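Local coordinates for protein taurocyamine kinase (Schistosoma mansoni, PDB 4WOD) that catalyses the reversible, magnesium-dependent transfer of a phosphate from ATP to the guanidino group of taurocyamine, a reaction of the phosphagen kinase family, at residues Y398-M412 and R426-L440. The protein carries 4 engineered substitutions. Numbering follows the deposited sequence.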
ATOM      1  N   TYR A 398     -23.919 -19.301   3.867  1.00 19.20           N
ATOM      2  CA  TYR A 398     -23.864 -17.840   3.708  1.00 21.21           C
ATOM      3  C   TYR A 398     -23.192 -17.334   2.429  1.00 20.38           C
ATOM      4  O   TYR A 398     -23.243 -16.140   2.132  1.00 20.94           O
ATOM      5  CB  TYR A 398     -23.141 -17.225   4.915  1.00 19.26           C
ATOM      6  CG  TYR A 398     -23.985 -17.187   6.167  1.00 21.10           C
ATOM      7  CD1 TYR A 398     -25.342 -16.892   6.101  1.00 20.32           C
ATOM      8  CD2 TYR A 398     -23.422 -17.436   7.414  1.00 17.27           C
ATOM      9  CE1 TYR A 398     -26.119 -16.843   7.246  1.00 19.02           C
ATOM     10  CE2 TYR A 398     -24.188 -17.383   8.563  1.00 17.95           C
ATOM     11  CZ  TYR A 398     -25.540 -17.096   8.473  1.00 20.41           C
ATOM     12  OH  TYR A 398     -26.318 -17.057   9.613  1.00 20.06           O
ATOM     13  N   ASP A 399     -22.535 -18.219   1.690  1.00 18.53           N
ATOM     14  CA  ASP A 399     -21.959 -17.838   0.402  1.00 20.66           C
ATOM     15  C   ASP A 399     -23.036 -17.234  -0.511  1.00 18.45           C
ATOM     16  O   ASP A 399     -24.055 -17.851  -0.765  1.00 26.53           O
ATOM     17  CB  ASP A 399     -21.316 -19.056  -0.272  1.00 24.94           C
ATOM     18  CG  ASP A 399     -20.208 -18.682  -1.242  1.00 26.76           C
ATOM     19  OD1 ASP A 399     -19.997 -17.479  -1.513  1.00 30.22           O
ATOM     20  OD2 ASP A 399     -19.544 -19.605  -1.751  1.00 38.05           O
ATOM     21  N   GLY A 400     -22.834 -16.024  -0.997  1.00 22.77           N
ATOM     22  CA  GLY A 400     -23.834 -15.448  -1.875  1.00 28.32           C
ATOM     23  C   GLY A 400     -25.024 -14.813  -1.169  1.00 30.57           C
ATOM     24  O   GLY A 400     -25.987 -14.379  -1.813  1.00 34.22           O
ATOM     25  N   LYS A 401     -24.967 -14.744   0.156  1.00 21.99           N
ATOM     26  CA  LYS A 401     -25.986 -14.014   0.900  1.00 22.23           C
ATOM     27  C   LYS A 401     -25.528 -12.572   1.134  1.00 21.05           C
ATOM     28  O   LYS A 401     -24.343 -12.315   1.377  1.00 21.80           O
ATOM     29  CB  LYS A 401     -26.291 -14.716   2.231  1.00 23.63           C
ATOM     30  CG  LYS A 401     -27.378 -14.020   3.041  1.00 25.10           C
ATOM     31  CD  LYS A 401     -28.391 -15.004   3.617  1.00 38.85           C
ATOM     32  CE  LYS A 401     -29.828 -14.499   3.432  1.00 34.88           C
ATOM     33  NZ  LYS A 401     -29.954 -13.035   3.693  1.00 33.51           N
ATOM     34  N   ARG A 402     -26.466 -11.632   1.051  1.00 21.40           N
ATOM     35  CA  ARG A 402     -26.177 -10.230   1.361  1.00 17.19           C
ATOM     36  C   ARG A 402     -27.193  -9.703   2.355  1.00 18.70           C
ATOM     37  O   ARG A 402     -28.341 -10.169   2.383  1.00 13.54           O
ATOM     38  CB  ARG A 402     -26.198  -9.357   0.105  1.00 19.40           C
ATOM     39  CG  ARG A 402     -25.178  -9.748  -0.964  1.00 17.25           C
ATOM     40  CD  ARG A 402     -24.566  -8.512  -1.647  1.00 20.95           C
ATOM     41  NE  ARG A 402     -23.452  -8.910  -2.506  1.00 20.06           N
ATOM     42  CZ  ARG A 402     -22.361  -8.183  -2.710  1.00 24.49           C
ATOM     43  NH1 ARG A 402     -22.226  -6.984  -2.133  1.00 19.11           N
ATOM     44  NH2 ARG A 402     -21.404  -8.653  -3.513  1.00 22.76           N
ATOM     45  N   THR A 403     -26.779  -8.729   3.165  1.00 17.17           N
ATOM     46  CA  THR A 403     -27.755  -7.976   3.948  1.00 18.46           C
ATOM     47  C   THR A 403     -28.579  -7.114   3.011  1.00 18.91           C
ATOM     48  O   THR A 403     -28.279  -6.998   1.819  1.00 18.10           O
ATOM     49  CB  THR A 403     -27.092  -7.079   5.001  1.00 19.16           C
ATOM     50  OG1 THR A 403     -26.270  -6.105   4.343  1.00 17.91           O
ATOM     51  CG2 THR A 403     -26.251  -7.901   5.938  1.00 18.17           C
ATOM     52  N   THR A 404     -29.602  -6.471   3.564  1.00 22.02           N
ATOM     53  CA  THR A 404     -30.529  -5.694   2.769  1.00 23.30           C
ATOM     54  C   THR A 404     -29.777  -4.610   2.018  1.00 22.25           C
ATOM     55  O   THR A 404     -30.151  -4.233   0.911  1.00 22.59           O
ATOM     56  CB  THR A 404     -31.648  -5.067   3.650  1.00 22.54           C
ATOM     57  OG1 THR A 404     -32.319  -6.108   4.371  1.00 28.65           O
ATOM     58  CG2 THR A 404     -32.664  -4.353   2.790  1.00 25.45           C
ATOM     59  N   HIS A 405     -28.684  -4.135   2.609  1.00 22.13           N
ATOM     60  CA  HIS A 405     -27.963  -3.021   2.023  1.00 21.29           C
ATOM     61  C   HIS A 405     -26.595  -3.406   1.459  1.00 19.51           C
ATOM     62  O   HIS A 405     -25.812  -2.542   1.074  1.00 19.00           O
ATOM     63  CB  HIS A 405     -27.864  -1.920   3.057  1.00 21.00           C
ATOM     64  CG  HIS A 405     -29.193  -1.596   3.666  1.00 22.69           C
ATOM     65  ND1 HIS A 405     -29.429  -1.655   5.022  1.00 24.68           N
ATOM     66  CD2 HIS A 405     -30.379  -1.279   3.089  1.00 23.45           C
ATOM     67  CE1 HIS A 405     -30.692  -1.346   5.261  1.00 24.09           C
ATOM     68  NE2 HIS A 405     -31.292  -1.113   4.104  1.00 25.33           N
ATOM     69  N   GLY A 406     -26.335  -4.708   1.372  1.00 19.00           N
ATOM     70  CA  GLY A 406     -25.235  -5.178   0.548  1.00 20.02           C
ATOM     71  C   GLY A 406     -24.006  -5.766   1.215  1.00 16.00           C
ATOM     72  O   GLY A 406     -23.013  -6.057   0.542  1.00 14.77           O
ATOM     73  N   ALA A 407     -24.061  -5.965   2.528  1.00 14.76           N
ATOM     74  CA  ALA A 407     -22.933  -6.522   3.238  1.00 14.82           C
ATOM     75  C   ALA A 407     -22.877  -8.058   3.095  1.00 17.91           C
ATOM     76  O   ALA A 407     -23.911  -8.750   3.055  1.00 14.57           O
ATOM     77  CB  ALA A 407     -22.992  -6.119   4.711  1.00 12.99           C
ATOM     78  N   THR A 408     -21.662  -8.578   2.999  1.00 14.48           N
ATOM     79  CA  THR A 408     -21.456 -10.016   2.851  1.00 17.17           C
ATOM     80  C   THR A 408     -20.523 -10.558   3.920  1.00 19.60           C
ATOM     81  O   THR A 408     -19.810  -9.791   4.585  1.00 13.77           O
ATOM     82  CB  THR A 408     -20.866 -10.361   1.471  1.00 17.10           C
ATOM     83  OG1 THR A 408     -19.529  -9.840   1.374  1.00 18.11           O
ATOM     84  CG2 THR A 408     -21.733  -9.783   0.353  1.00 16.24           C
ATOM     85  N   LEU A 409     -20.528 -11.885   4.075  1.00 19.78           N
ATOM     86  CA  LEU A 409     -19.631 -12.566   5.000  1.00 17.66           C
ATOM     87  C   LEU A 409     -18.202 -12.415   4.500  1.00 17.45           C
ATOM     88  O   LEU A 409     -17.248 -12.319   5.291  1.00 13.60           O
ATOM     89  CB  LEU A 409     -20.007 -14.052   5.136  1.00 19.89           C
ATOM     90  CG  LEU A 409     -19.154 -14.938   6.055  1.00 17.06           C
ATOM     91  CD1 LEU A 409     -19.208 -14.485   7.512  1.00 16.68           C
ATOM     92  CD2 LEU A 409     -19.601 -16.390   5.945  1.00 16.98           C
ATOM     93  N   ALA A 410     -18.068 -12.391   3.175  1.00 14.89           N
ATOM     94  CA  ALA A 410     -16.770 -12.208   2.552  1.00 16.90           C
ATOM     95  C   ALA A 410     -16.196 -10.853   2.945  1.00 18.15           C
ATOM     96  O   ALA A 410     -15.019 -10.746   3.295  1.00 15.10           O
ATOM     97  CB  ALA A 410     -16.886 -12.327   1.068  1.00 15.54           C
ATOM     98  N   HIS A 411     -17.045  -9.823   2.916  1.00 16.65           N
ATOM     99  CA  HIS A 411     -16.635  -8.496   3.365  1.00 18.55           C
ATOM    100  C   HIS A 411     -15.995  -8.534   4.745  1.00 18.36           C
ATOM    101  O   HIS A 411     -14.977  -7.878   4.989  1.00 15.82           O
ATOM    102  CB  HIS A 411     -17.837  -7.532   3.405  1.00 15.81           C
ATOM    103  CG  HIS A 411     -18.147  -6.895   2.092  1.00 16.89           C
ATOM    104  ND1 HIS A 411     -19.336  -7.107   1.424  1.00 20.51           N
ATOM    105  CD2 HIS A 411     -17.424  -6.056   1.318  1.00 16.12           C
ATOM    106  CE1 HIS A 411     -19.337  -6.408   0.305  1.00 19.29           C
ATOM    107  NE2 HIS A 411     -18.184  -5.768   0.214  1.00 22.81           N
ATOM    108  N   MET A 412     -16.599  -9.292   5.656  1.00 19.75           N
ATOM    109  CA  MET A 412     -16.220  -9.156   7.055  1.00 21.19           C
ATOM    110  C   MET A 412     -15.003 -10.016   7.432  1.00 19.55           C
ATOM    111  O   MET A 412     -14.307  -9.701   8.387  1.00 17.56           O
ATOM    112  CB  MET A 412     -17.427  -9.445   7.972  1.00 16.96           C
ATOM    113  CG  MET A 412     -17.772 -10.901   8.240  1.00 18.66           C
ATOM    114  SD  MET A 412     -19.127 -11.044   9.480  1.00 32.70           S
ATOM    115  CE  MET A 412     -20.213  -9.784   8.858  1.00 15.84           C
ATOM    116  N   ARG A 426     -14.507  -7.643  10.671  1.00 19.27           N
ATOM    117  CA  ARG A 426     -15.059  -6.289  10.655  1.00 16.67           C
ATOM    118  C   ARG A 426     -16.360  -6.270   9.843  1.00 20.57           C
ATOM    119  O   ARG A 426     -16.332  -6.446   8.635  1.00 21.59           O
ATOM    120  CB  ARG A 426     -14.059  -5.297  10.057  1.00 18.98           C
ATOM    121  CG  ARG A 426     -12.683  -5.282  10.724  1.00 19.24           C
ATOM    122  CD  ARG A 426     -12.743  -4.827  12.158  1.00 25.11           C
ATOM    123  NE  ARG A 426     -11.422  -4.416  12.647  1.00 23.97           N
ATOM    124  CZ  ARG A 426     -10.524  -5.230  13.191  1.00 23.30           C
ATOM    125  NH1 ARG A 426     -10.792  -6.520  13.336  1.00 21.32           N
ATOM    126  NH2 ARG A 426      -9.349  -4.743  13.594  1.00 26.02           N
ATOM    127  N   THR A 427     -17.489  -6.019  10.503  1.00 19.16           N
ATOM    128  CA  THR A 427     -18.799  -6.130   9.866  1.00 18.27           C
ATOM    129  C   THR A 427     -19.112  -4.934   8.933  1.00 17.42           C
ATOM    130  O   THR A 427     -18.422  -3.907   8.976  1.00 22.66           O
ATOM    131  CB  THR A 427     -19.891  -6.267  10.933  1.00 18.04           C
ATOM    132  OG1 THR A 427     -19.890  -5.094  11.760  1.00 16.72           O
ATOM    133  CG2 THR A 427     -19.616  -7.504  11.818  1.00 20.18           C
ATOM    134  N   GLY A 428     -20.132  -5.082   8.083  1.00 17.09           N
ATOM    135  CA  GLY A 428     -20.458  -4.068   7.083  1.00 16.16           C
ATOM    136  C   GLY A 428     -21.615  -3.146   7.461  1.00 16.39           C
ATOM    137  O   GLY A 428     -21.741  -2.052   6.926  1.00 18.04           O
ATOM    138  N   GLU A 429     -22.459  -3.599   8.372  1.00 16.69           N
ATOM    139  CA  GLU A 429     -23.586  -2.804   8.884  1.00 16.60           C
ATOM    140  C   GLU A 429     -24.227  -3.564  10.042  1.00 15.50           C
ATOM    141  O   GLU A 429     -23.969  -4.752  10.217  1.00 15.81           O
ATOM    142  CB  GLU A 429     -24.620  -2.526   7.785  1.00 16.92           C
ATOM    143  CG  GLU A 429     -25.382  -3.752   7.304  1.00 14.63           C
ATOM    144  CD  GLU A 429     -26.570  -3.360   6.447  1.00 20.31           C
ATOM    145  OE1 GLU A 429     -27.289  -2.416   6.841  1.00 21.19           O
ATOM    146  OE2 GLU A 429     -26.771  -3.960   5.365  1.00 16.97           O
ATOM    147  N   ALA A 430     -25.081  -2.893  10.807  1.00 12.72           N
ATOM    148  CA  ALA A 430     -25.692  -3.479  11.981  1.00 14.37           C
ATOM    149  C   ALA A 430     -26.421  -4.768  11.659  1.00 13.93           C
ATOM    150  O   ALA A 430     -26.431  -5.688  12.476  1.00 16.55           O
ATOM    151  CB  ALA A 430     -26.661  -2.485  12.639  1.00 14.26           C
ATOM    152  N   GLU A 431     -27.032  -4.824  10.476  1.00 18.37           N
ATOM    153  CA  GLU A 431     -27.859  -5.970  10.094  1.00 18.69           C
ATOM    154  C   GLU A 431     -27.026  -7.257   9.993  1.00 15.44           C
ATOM    155  O   GLU A 431     -27.552  -8.373  10.055  1.00 19.05           O
ATOM    156  CB  GLU A 431     -28.575  -5.694   8.769  1.00 17.25           C
ATOM    157  CG  GLU A 431     -29.617  -6.753   8.403  1.00 22.64           C
ATOM    158  CD  GLU A 431     -30.236  -6.513   7.041  1.00 30.05           C
ATOM    159  OE1 GLU A 431     -30.688  -5.378   6.793  1.00 30.77           O
ATOM    160  OE2 GLU A 431     -30.262  -7.454   6.213  1.00 31.99           O
ATOM    161  N   CYS A 432     -25.722  -7.090   9.842  1.00 13.42           N
ATOM    162  CA  CYS A 432     -24.813  -8.227   9.805  1.00 16.96           C
ATOM    163  C   CYS A 432     -25.003  -9.136  11.023  1.00 14.23           C
ATOM    164  O   CYS A 432     -24.895 -10.367  10.910  1.00 16.43           O
ATOM    165  CB  CYS A 432     -23.362  -7.731   9.712  1.00 12.41           C
ATOM    166  SG  CYS A 432     -22.898  -7.154   8.065  1.00 23.29           S
ATOM    167  N   TYR A 433     -25.328  -8.536  12.173  1.00 14.09           N
ATOM    168  CA  TYR A 433     -25.449  -9.296  13.407  1.00 15.96           C
ATOM    169  C   TYR A 433     -26.750 -10.100  13.522  1.00 12.45           C
ATOM    170  O   TYR A 433     -26.940 -10.834  14.484  1.00 19.08           O
ATOM    171  CB  TYR A 433     -25.314  -8.371  14.620  1.00 11.21           C
ATOM    172  CG  TYR A 433     -23.906  -7.831  14.768  1.00 11.71           C
ATOM    173  CD1 TYR A 433     -22.916  -8.579  15.404  1.00 13.72           C
ATOM    174  CD2 TYR A 433     -23.560  -6.591  14.248  1.00 16.34           C
ATOM    175  CE1 TYR A 433     -21.616  -8.088  15.557  1.00 16.28           C
ATOM    176  CE2 TYR A 433     -22.250  -6.097  14.370  1.00 13.87           C
ATOM    177  CZ  TYR A 433     -21.292  -6.845  15.027  1.00 16.26           C
ATOM    178  OH  TYR A 433     -19.993  -6.345  15.153  1.00 15.26           O
ATOM    179  N   SER A 434     -27.645  -9.958  12.569  1.00 17.04           N
ATOM    180  CA  SER A 434     -28.766 -10.883  12.514  1.00 17.08           C
ATOM    181  C   SER A 434     -28.657 -11.740  11.250  1.00 16.68           C
ATOM    182  O   SER A 434     -28.845 -12.949  11.320  1.00 19.24           O
ATOM    183  CB  SER A 434     -30.107 -10.137  12.580  1.00 20.23           C
ATOM    184  OG  SER A 434     -30.328  -9.370  11.412  1.00 29.35           O
ATOM    185  N   THR A 435     -28.360 -11.123  10.104  1.00 16.55           N
ATOM    186  CA  THR A 435     -28.248 -11.866   8.837  1.00 18.40           C
ATOM    187  C   THR A 435     -27.208 -12.997   8.908  1.00 18.97           C
ATOM    188  O   THR A 435     -27.415 -14.103   8.358  1.00 16.82           O
ATOM    189  CB  THR A 435     -27.884 -10.927   7.676  1.00 16.82           C
ATOM    190  OG1 THR A 435     -28.819  -9.844   7.628  1.00 23.74           O
ATOM    191  CG2 THR A 435     -27.882 -11.676   6.329  1.00 20.50           C
ATOM    192  N   PHE A 436     -26.101 -12.733   9.601  1.00 15.90           N
ATOM    193  CA  PHE A 436     -25.040 -13.742   9.743  1.00 19.93           C
ATOM    194  C   PHE A 436     -24.859 -14.220  11.184  1.00 15.94           C
ATOM    195  O   PHE A 436     -23.729 -14.479  11.615  1.00 16.26           O
ATOM    196  CB  PHE A 436     -23.708 -13.194   9.222  1.00 13.02           C
ATOM    197  CG  PHE A 436     -23.765 -12.720   7.797  1.00 15.52           C
ATOM    198  CD1 PHE A 436     -23.972 -13.613   6.773  1.00 18.69           C
ATOM    199  CD2 PHE A 436     -23.641 -11.375   7.487  1.00 16.91           C
ATOM    200  CE1 PHE A 436     -24.038 -13.186   5.461  1.00 18.85           C
ATOM    201  CE2 PHE A 436     -23.691 -10.944   6.187  1.00 16.22           C
ATOM    202  CZ  PHE A 436     -23.897 -11.846   5.167  1.00 20.75           C
ATOM    203  N   ILE A 437     -25.966 -14.320  11.915  1.00 14.91           N
ATOM    204  CA  ILE A 437     -25.938 -14.666  13.335  1.00 18.79           C
ATOM    205  C   ILE A 437     -25.224 -16.011  13.593  1.00 18.51           C
ATOM    206  O   ILE A 437     -24.544 -16.167  14.607  1.00 15.39           O
ATOM    207  CB  ILE A 437     -27.383 -14.693  13.924  1.00 17.15           C
ATOM    208  CG1 ILE A 437     -27.362 -14.899  15.441  1.00 21.06           C
ATOM    209  CG2 ILE A 437     -28.248 -15.774  13.254  1.00 18.54           C
ATOM    210  CD1 ILE A 437     -28.678 -14.445  16.128  1.00 18.19           C
ATOM    211  N   ASP A 438     -25.350 -16.953  12.657  1.00 17.23           N
ATOM    212  CA  ASP A 438     -24.761 -18.284  12.821  1.00 20.75           C
ATOM    213  C   ASP A 438     -23.247 -18.214  12.832  1.00 21.21           C
ATOM    214  O   ASP A 438     -22.581 -19.090  13.380  1.00 20.34           O
ATOM    215  CB  ASP A 438     -25.210 -19.231  11.708  1.00 18.82           C
ATOM    216  CG  ASP A 438     -26.624 -19.743  11.907  1.00 26.00           C
ATOM    217  OD1 ASP A 438     -27.316 -19.278  12.829  1.00 26.38           O
ATOM    218  OD2 ASP A 438     -27.040 -20.635  11.152  1.00 32.90           O
ATOM    219  N   TYR A 439     -22.699 -17.194  12.185  1.00 19.99           N
ATOM    220  CA  TYR A 439     -21.255 -16.990  12.238  1.00 18.08           C
ATOM    221  C   TYR A 439     -20.884 -16.107  13.418  1.00 17.28           C
ATOM    222  O   TYR A 439     -19.988 -16.436  14.191  1.00 17.58           O
ATOM    223  CB  TYR A 439     -20.761 -16.380  10.935  1.00 13.05           C
ATOM    224  CG  TYR A 439     -19.316 -15.953  10.916  1.00 18.99           C
ATOM    225  CD1 TYR A 439     -18.295 -16.894  10.889  1.00 18.04           C
ATOM    226  CD2 TYR A 439     -18.970 -14.605  10.879  1.00 17.88           C
ATOM    227  CE1 TYR A 439     -16.971 -16.506  10.843  1.00 20.49           C
ATOM    228  CE2 TYR A 439     -17.645 -14.209  10.826  1.00 15.76           C
ATOM    229  CZ  TYR A 439     -16.649 -15.170  10.811  1.00 20.00           C
ATOM    230  OH  TYR A 439     -15.320 -14.792  10.765  1.00 19.77           O
ATOM    231  N   LEU A 440     -21.578 -14.979  13.560  1.00 15.66           N
ATOM    232  CA  LEU A 440     -21.139 -13.967  14.516  1.00 17.30           C
ATOM    233  C   LEU A 440     -21.472 -14.312  15.978  1.00 17.61           C
ATOM    234  O   LEU A 440     -20.715 -13.952  16.883  1.00 18.42           O
ATOM    235  CB  LEU A 440     -21.729 -12.598  14.147  1.00 15.69           C
ATOM    236  CG  LEU A 440     -21.140 -11.908  12.895  1.00 19.71           C
ATOM    237  CD1 LEU A 440     -22.010 -10.741  12.431  1.00 16.78           C
ATOM    238  CD2 LEU A 440     -19.713 -11.415  13.160  1.00 18.96           C
TER
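Arg426 joins Met412 through the backbone: its N donates to Met412 O (3.1 Å), tying the two segments together at this end. The long guanidinium side chain leads away from this contact toward Cys631, the predicted active-site cysteine of the second repeat. Gly428 comes next, with its CA 4.0 Å from Ala407 CB; a CB here would point at Ala407 and run into its methyl, and the lack of a side chain is what lets the chains pass so closely.

Glu429 and Glu431 then divide the turn Thr403-Gly406 between them. Glu429 OE1 offers its syn lone pair to His405 ND1, a nearly straight bond (2.9 Å, 172°) in the plane of the imidazole. Glu429 OE2 faces Thr403 OG1 at a separation too short to trust in detail, and Thr403 OG1 also accepts from Ala407 N. Glu431, extended with CG anti to its backbone N (chi1 -171°), reaches across to Thr404: OE1 takes the hydroxyl OG1, while Thr404 N meets OE2 (2.9 Å) from above the carboxylate plane.

Beyond the carboxylates the contact turns apolar. Cys432 SG lies between Ala407 CB and Met412 CE, small enough to fit and also the acceptor for Gly428 N. Phe436 is flat and fills the middle: Leu409 CB packs over one face, and the CD1 edge of Phe436 points at the face of the Tyr398 ring in a T-shaped pair (planes at 86°). Tyr398 OH accepts from Asp438 N (3.2 Å), in the first turn of helix 437-448. Tyr439 receives Leu409 CD1 over its face, a CH-pi contact, and Met412 SD at its edge, a Met-aromatic contact.

Within the small helical N-terminal domain of the second repeat, this chemistry implies a turn held by two carboxylates, whose negative charge would probably favour a protonated His405, beside an apolar core built on the rings of Tyr398, Phe436 and Tyr439.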